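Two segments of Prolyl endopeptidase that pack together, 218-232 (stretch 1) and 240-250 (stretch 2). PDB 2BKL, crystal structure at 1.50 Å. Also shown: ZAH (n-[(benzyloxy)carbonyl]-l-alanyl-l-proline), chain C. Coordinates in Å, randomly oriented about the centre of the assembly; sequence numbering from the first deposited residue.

Stretch 1 218-232: VVHERTGDPTTFLQS
Stretch 2, residues 240-250: YLFVYILRGWS

The strand that includes Phe229 to Ser232, and continues beyond it, runs antiparallel to strand 241–247 of the prolyl endopeptidase chain, their axes at 164° and 4.6 Å apart at closest approach. Phe229 pairs with Leu246, Leu230 with Ile245, Gln231 with Tyr244 and Ser232 with Val243, with CA–CA separations of 5.0, 5.0, 5.1 and 4.4 Å.

Phe229 and Leu246 satisfy each other's backbone completely: Phe229 N donates to Leu246 O (3.0 Å) and Leu246 N to Phe229 O (2.9 Å, N–H...O angle 170°). Two residues along, Gln231 N donates to Tyr244 O (3.1 Å) and Tyr244 N returns to Gln231 O at 2.7 Å, almost linear at 176°. Tyr244 O also receives Leu230 CA–H (CA to O 3.5 Å), and the contact from Ser232 CA reaches Phe242 O (3.1 Å), which accepts no N–H from stretch 1. Backbone torsions are extended, from -116/149 at Phe229 to -94/118 at Leu246.

Past this ladder, direct pairing gives way to water. Thr227 O lies 4.1 Å from Gly248 N, too far for a direct bond; a water donates to Thr227 O (2.8 Å from its oxygen) and weakly accepts from Gly248 N (3.0 Å). Gly248 turns the chain at phi/psi 62/-138.

The loop before the first strand holds a network of internal hydrogen bonds. A type I turn spans Asp225 to Thr228, closed by Thr228 N to Asp225 O (3.1 Å). Asp225 O also accepts from Thr228 OG1 (2.7 Å), which in turn accepts from Thr223 OG1 (2.9 Å); Thr223 OG1 itself accepts from Asp225 N (3.1 Å). Asp225 OD1 takes both Thr227 N (3.0 Å) and Thr227 OG1 (2.7 Å). All three threonines adopt p rotamers.

Side chains alternate between the sheet faces. On one, Leu230 (t, p) brings CD1 to 3.6 Å from Val243 CG1 and 3.9 Å from Ile245 CG1. Val243 (t) also places CG1 over a face of the His220 ring, 3.9 Å from its centroid, while His220 ND1 donates to Glu221 O (2.8 Å). Ser232 OG is satisfied elsewhere in the structure.

On the face bearing Phe229, Gln231, Tyr244 and Leu246, Phe229 (m, chi2 88°) directs its ring edge toward the face of Trp249 (m, chi2 -101°): planes at 81°, CE1 to CH2 3.7 Å. Trp249 CZ2 also approaches ZAH N14 to 3.5 Å. Gln231 (t, t) extends outward from this face, its OE1 3.5 Å from Leu246 CD1, an apolar neighbour that offers no hydrogen bond.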

# COMPACT_ATOMS: atom_id res chain seq x y z
N VAL A 218 24.27 -12.99 -12.82
CA VAL A 218 24.18 -11.72 -12.12
C VAL A 218 24.17 -10.62 -13.16
O VAL A 218 25.17 -10.38 -13.86
CB VAL A 218 25.36 -11.53 -11.14
CG1 VAL A 218 25.20 -10.24 -10.39
CG2 VAL A 218 25.44 -12.74 -10.16
N VAL A 219 23.01 -9.99 -13.30
CA VAL A 219 22.77 -8.93 -14.25
C VAL A 219 23.22 -7.57 -13.73
O VAL A 219 23.77 -6.76 -14.46
CB VAL A 219 21.28 -8.94 -14.63
CG1 VAL A 219 20.90 -7.73 -15.46
CG2 VAL A 219 20.96 -10.23 -15.33
N HIS A 220 22.94 -7.30 -12.46
CA HIS A 220 23.38 -6.06 -11.84
C HIS A 220 23.62 -6.32 -10.37
O HIS A 220 22.77 -6.89 -9.69
CB HIS A 220 22.31 -4.96 -12.00
CG HIS A 220 22.78 -3.58 -11.67
ND1 HIS A 220 23.08 -3.18 -10.38
CD2 HIS A 220 22.98 -2.49 -12.45
CE1 HIS A 220 23.47 -1.92 -10.39
NE2 HIS A 220 23.42 -1.47 -11.63
N GLU A 221 24.80 -5.93 -9.89
CA GLU A 221 25.16 -6.18 -8.50
C GLU A 221 24.39 -5.27 -7.55
O GLU A 221 23.74 -4.30 -7.95
CB GLU A 221 26.68 -6.00 -8.31
CG GLU A 221 27.50 -7.09 -8.97
CD GLU A 221 28.99 -6.94 -8.68
OE1 GLU A 221 29.51 -5.81 -8.85
OE2 GLU A 221 29.63 -7.94 -8.26
N ARG A 222 24.50 -5.59 -6.28
CA ARG A 222 23.78 -4.87 -5.25
C ARG A 222 24.31 -3.45 -5.11
O ARG A 222 25.42 -3.16 -5.52
CB ARG A 222 23.92 -5.60 -3.91
CG ARG A 222 25.29 -5.46 -3.28
CD ARG A 222 25.52 -6.45 -2.15
NE ARG A 222 26.84 -6.30 -1.55
CZ ARG A 222 27.93 -6.86 -2.03
NH1 ARG A 222 27.88 -7.65 -3.09
NH2 ARG A 222 29.09 -6.65 -1.41
N THR A 223 23.51 -2.59 -4.50
CA THR A 223 23.96 -1.25 -4.16
C THR A 223 24.74 -1.25 -2.86
O THR A 223 25.53 -0.35 -2.62
CB THR A 223 22.78 -0.29 -3.96
OG1 THR A 223 22.00 -0.71 -2.83
CG2 THR A 223 21.85 -0.27 -5.18
N GLY A 224 24.49 -2.22 -1.99
CA GLY A 224 25.07 -2.21 -0.67
C GLY A 224 24.52 -1.16 0.29
O GLY A 224 25.12 -0.87 1.32
N ASP A 225 23.38 -0.57 -0.07
CA ASP A 225 22.80 0.54 0.65
C ASP A 225 21.36 0.18 1.02
O ASP A 225 20.50 0.11 0.14
CB ASP A 225 22.82 1.77 -0.26
CG ASP A 225 22.36 3.02 0.43
OD1 ASP A 225 21.77 2.92 1.53
OD2 ASP A 225 22.60 4.16 -0.08
N PRO A 226 21.10 -0.07 2.29
CA PRO A 226 19.78 -0.55 2.70
C PRO A 226 18.73 0.57 2.71
O PRO A 226 17.58 0.31 3.07
CB PRO A 226 20.03 -1.10 4.11
CG PRO A 226 21.14 -0.23 4.61
CD PRO A 226 22.03 0.05 3.43
N THR A 227 19.12 1.80 2.34
CA THR A 227 18.15 2.86 2.16
C THR A 227 17.66 2.96 0.74
O THR A 227 16.98 3.93 0.41
CB THR A 227 18.67 4.24 2.63
OG1 THR A 227 19.72 4.70 1.74
CG2 THR A 227 19.25 4.17 4.04
N THR A 228 17.99 1.99 -0.10
CA THR A 228 17.55 1.94 -1.49
C THR A 228 16.77 0.69 -1.80
O THR A 228 16.79 -0.28 -1.07
CB THR A 228 18.74 1.98 -2.44
OG1 THR A 228 19.52 0.78 -2.28
CG2 THR A 228 19.65 3.17 -2.13
N PHE A 229 16.09 0.73 -2.95
CA PHE A 229 15.60 -0.45 -3.64
C PHE A 229 16.29 -0.59 -4.99
O PHE A 229 16.59 0.40 -5.65
CB PHE A 229 14.09 -0.41 -3.88
CG PHE A 229 13.26 -0.31 -2.62
CD1 PHE A 229 12.95 0.94 -2.07
CD2 PHE A 229 12.78 -1.45 -2.00
CE1 PHE A 229 12.16 1.01 -0.90
CE2 PHE A 229 12.01 -1.37 -0.84
CZ PHE A 229 11.69 -0.15 -0.31
N LEU A 230 16.48 -1.81 -5.45
CA LEU A 230 16.98 -2.04 -6.80
C LEU A 230 15.89 -2.76 -7.58
O LEU A 230 15.39 -3.78 -7.14
CB LEU A 230 18.23 -2.91 -6.72
CG LEU A 230 19.03 -3.07 -8.01
CD1 LEU A 230 19.78 -1.79 -8.37
CD2 LEU A 230 20.01 -4.23 -7.87
N GLN A 231 15.51 -2.22 -8.73
CA GLN A 231 14.44 -2.81 -9.52
C GLN A 231 14.80 -2.83 -10.98
O GLN A 231 15.49 -1.94 -11.48
CB GLN A 231 13.17 -1.99 -9.33
CG GLN A 231 11.87 -2.71 -9.67
CD GLN A 231 10.65 -1.85 -9.41
OE1 GLN A 231 10.62 -1.08 -8.43
NE2 GLN A 231 9.65 -1.95 -10.29
N SER A 232 14.38 -3.88 -11.69
CA SER A 232 14.64 -3.98 -13.13
C SER A 232 13.34 -3.92 -13.93
O SER A 232 12.25 -4.14 -13.40
CB SER A 232 15.43 -5.23 -13.47
OG SER A 232 14.66 -6.41 -13.30
N TYR A 240 15.79 -3.56 -24.62
CA TYR A 240 16.22 -2.58 -23.63
C TYR A 240 15.93 -3.09 -22.24
O TYR A 240 14.78 -3.33 -21.84
CB TYR A 240 15.56 -1.20 -23.89
CG TYR A 240 15.79 -0.68 -25.30
CD1 TYR A 240 16.98 -0.04 -25.64
CD2 TYR A 240 14.82 -0.84 -26.28
CE1 TYR A 240 17.19 0.41 -26.91
CE2 TYR A 240 15.03 -0.38 -27.57
CZ TYR A 240 16.23 0.24 -27.86
OH TYR A 240 16.50 0.71 -29.16
N LEU A 241 17.00 -3.26 -21.50
CA LEU A 241 16.96 -3.61 -20.09
C LEU A 241 17.25 -2.39 -19.22
O LEU A 241 18.23 -1.70 -19.41
CB LEU A 241 17.98 -4.72 -19.82
CG LEU A 241 18.20 -5.13 -18.38
CD1 LEU A 241 16.99 -5.82 -17.81
CD2 LEU A 241 19.44 -6.01 -18.33
N PHE A 242 16.37 -2.12 -18.26
CA PHE A 242 16.50 -1.00 -17.34
C PHE A 242 16.71 -1.48 -15.90
O PHE A 242 16.12 -2.48 -15.46
CB PHE A 242 15.22 -0.15 -17.36
CG PHE A 242 14.95 0.47 -18.68
CD1 PHE A 242 15.62 1.61 -19.05
CD2 PHE A 242 14.05 -0.10 -19.54
CE1 PHE A 242 15.39 2.18 -20.30
CE2 PHE A 242 13.83 0.43 -20.78
CZ PHE A 242 14.51 1.58 -21.16
N VAL A 243 17.56 -0.76 -15.18
CA VAL A 243 17.75 -0.95 -13.75
C VAL A 243 17.59 0.40 -13.08
O VAL A 243 18.23 1.40 -13.44
CB VAL A 243 19.10 -1.58 -13.44
CG1 VAL A 243 19.37 -1.57 -11.93
CG2 VAL A 243 19.15 -3.02 -13.97
N TYR A 244 16.73 0.41 -12.07
CA TYR A 244 16.44 1.57 -11.25
C TYR A 244 17.11 1.44 -9.89
O TYR A 244 17.05 0.37 -9.29
CB TYR A 244 14.94 1.68 -11.04
CG TYR A 244 14.09 1.92 -12.28
CD1 TYR A 244 13.81 3.19 -12.71
CD2 TYR A 244 13.52 0.86 -12.95
CE1 TYR A 244 13.01 3.41 -13.80
CE2 TYR A 244 12.73 1.08 -14.07
CZ TYR A 244 12.48 2.35 -14.47
OH TYR A 244 11.68 2.59 -15.57
N ILE A 245 17.76 2.49 -9.42
CA ILE A 245 18.16 2.61 -8.02
C ILE A 245 17.20 3.62 -7.40
O ILE A 245 17.27 4.82 -7.72
CB ILE A 245 19.64 3.03 -7.87
CG1 ILE A 245 20.56 2.00 -8.55
CG2 ILE A 245 19.96 3.20 -6.39
CD1 ILE A 245 22.01 2.40 -8.55
N LEU A 246 16.29 3.13 -6.57
CA LEU A 246 15.24 3.93 -5.98
C LEU A 246 15.72 4.42 -4.61
O LEU A 246 16.04 3.62 -3.74
CB LEU A 246 13.96 3.11 -5.82
CG LEU A 246 13.43 2.46 -7.10
CD1 LEU A 246 12.18 1.60 -6.82
CD2 LEU A 246 13.10 3.53 -8.13
N ARG A 247 15.83 5.73 -4.43
CA ARG A 247 16.15 6.32 -3.14
C ARG A 247 14.84 6.79 -2.50
O ARG A 247 14.41 7.94 -2.66
CB ARG A 247 17.16 7.44 -3.29
CG ARG A 247 18.55 6.88 -3.56
CD ARG A 247 19.64 7.94 -3.56
NE ARG A 247 19.42 8.78 -4.71
CZ ARG A 247 19.78 8.43 -5.93
NH1 ARG A 247 20.40 7.27 -6.13
NH2 ARG A 247 19.50 9.24 -6.95
N GLY A 248 14.19 5.88 -1.81
CA GLY A 248 12.89 6.11 -1.24
C GLY A 248 11.89 6.40 -2.34
O GLY A 248 11.87 5.73 -3.39
N TRP A 249 11.03 7.37 -2.07
CA TRP A 249 9.92 7.74 -2.92
C TRP A 249 10.12 9.12 -3.53
O TRP A 249 9.18 9.72 -4.05
CB TRP A 249 8.62 7.66 -2.07
CG TRP A 249 8.19 6.24 -1.82
CD1 TRP A 249 7.20 5.56 -2.47
CD2 TRP A 249 8.81 5.26 -0.93
NE1 TRP A 249 7.13 4.27 -2.04
CE2 TRP A 249 8.10 4.06 -1.09
CE3 TRP A 249 9.83 5.31 0.02
CZ2 TRP A 249 8.39 2.91 -0.37
CZ3 TRP A 249 10.13 4.12 0.73
CH2 TRP A 249 9.41 2.97 0.53
N SER A 250 11.33 9.67 -3.49
CA SER A 250 11.56 11.05 -3.97
C SER A 250 12.55 11.21 -5.07
O SER A 250 12.53 12.23 -5.77
CB SER A 250 12.03 11.93 -2.82
OG SER A 250 11.15 11.76 -1.73
C1 ZAH C . 3.49 1.08 5.94
O2 ZAH C . 3.14 2.43 5.77
C3 ZAH C . 5.01 0.82 5.74
C4 ZAH C . 5.85 1.56 6.78
C5 ZAH C . 6.22 2.91 6.16
C6 ZAH C . 6.15 2.73 4.67
N7 ZAH C . 5.56 1.41 4.50
C8 ZAH C . 5.44 0.82 3.31
O9 ZAH C . 4.96 -0.41 3.28
C10 ZAH C . 6.11 1.40 2.05
C11 ZAH C . 5.08 2.41 1.53
N14 ZAH C . 6.32 0.40 1.03
C15 ZAH C . 7.28 -0.49 1.14
O16 ZAH C . 8.14 -0.45 2.12
O17 ZAH C . 7.38 -1.50 0.13
C18 ZAH C . 8.37 -2.53 0.41
C19 ZAH C . 8.24 -3.72 -0.54
C20 ZAH C . 8.51 -3.54 -1.90
C21 ZAH C . 8.39 -4.61 -2.78
C22 ZAH C . 8.02 -5.87 -2.30
C23 ZAH C . 7.77 -6.06 -0.93
C24 ZAH C . 7.88 -4.98 -0.06
O HOH W 1 14.26 3.49 -0.06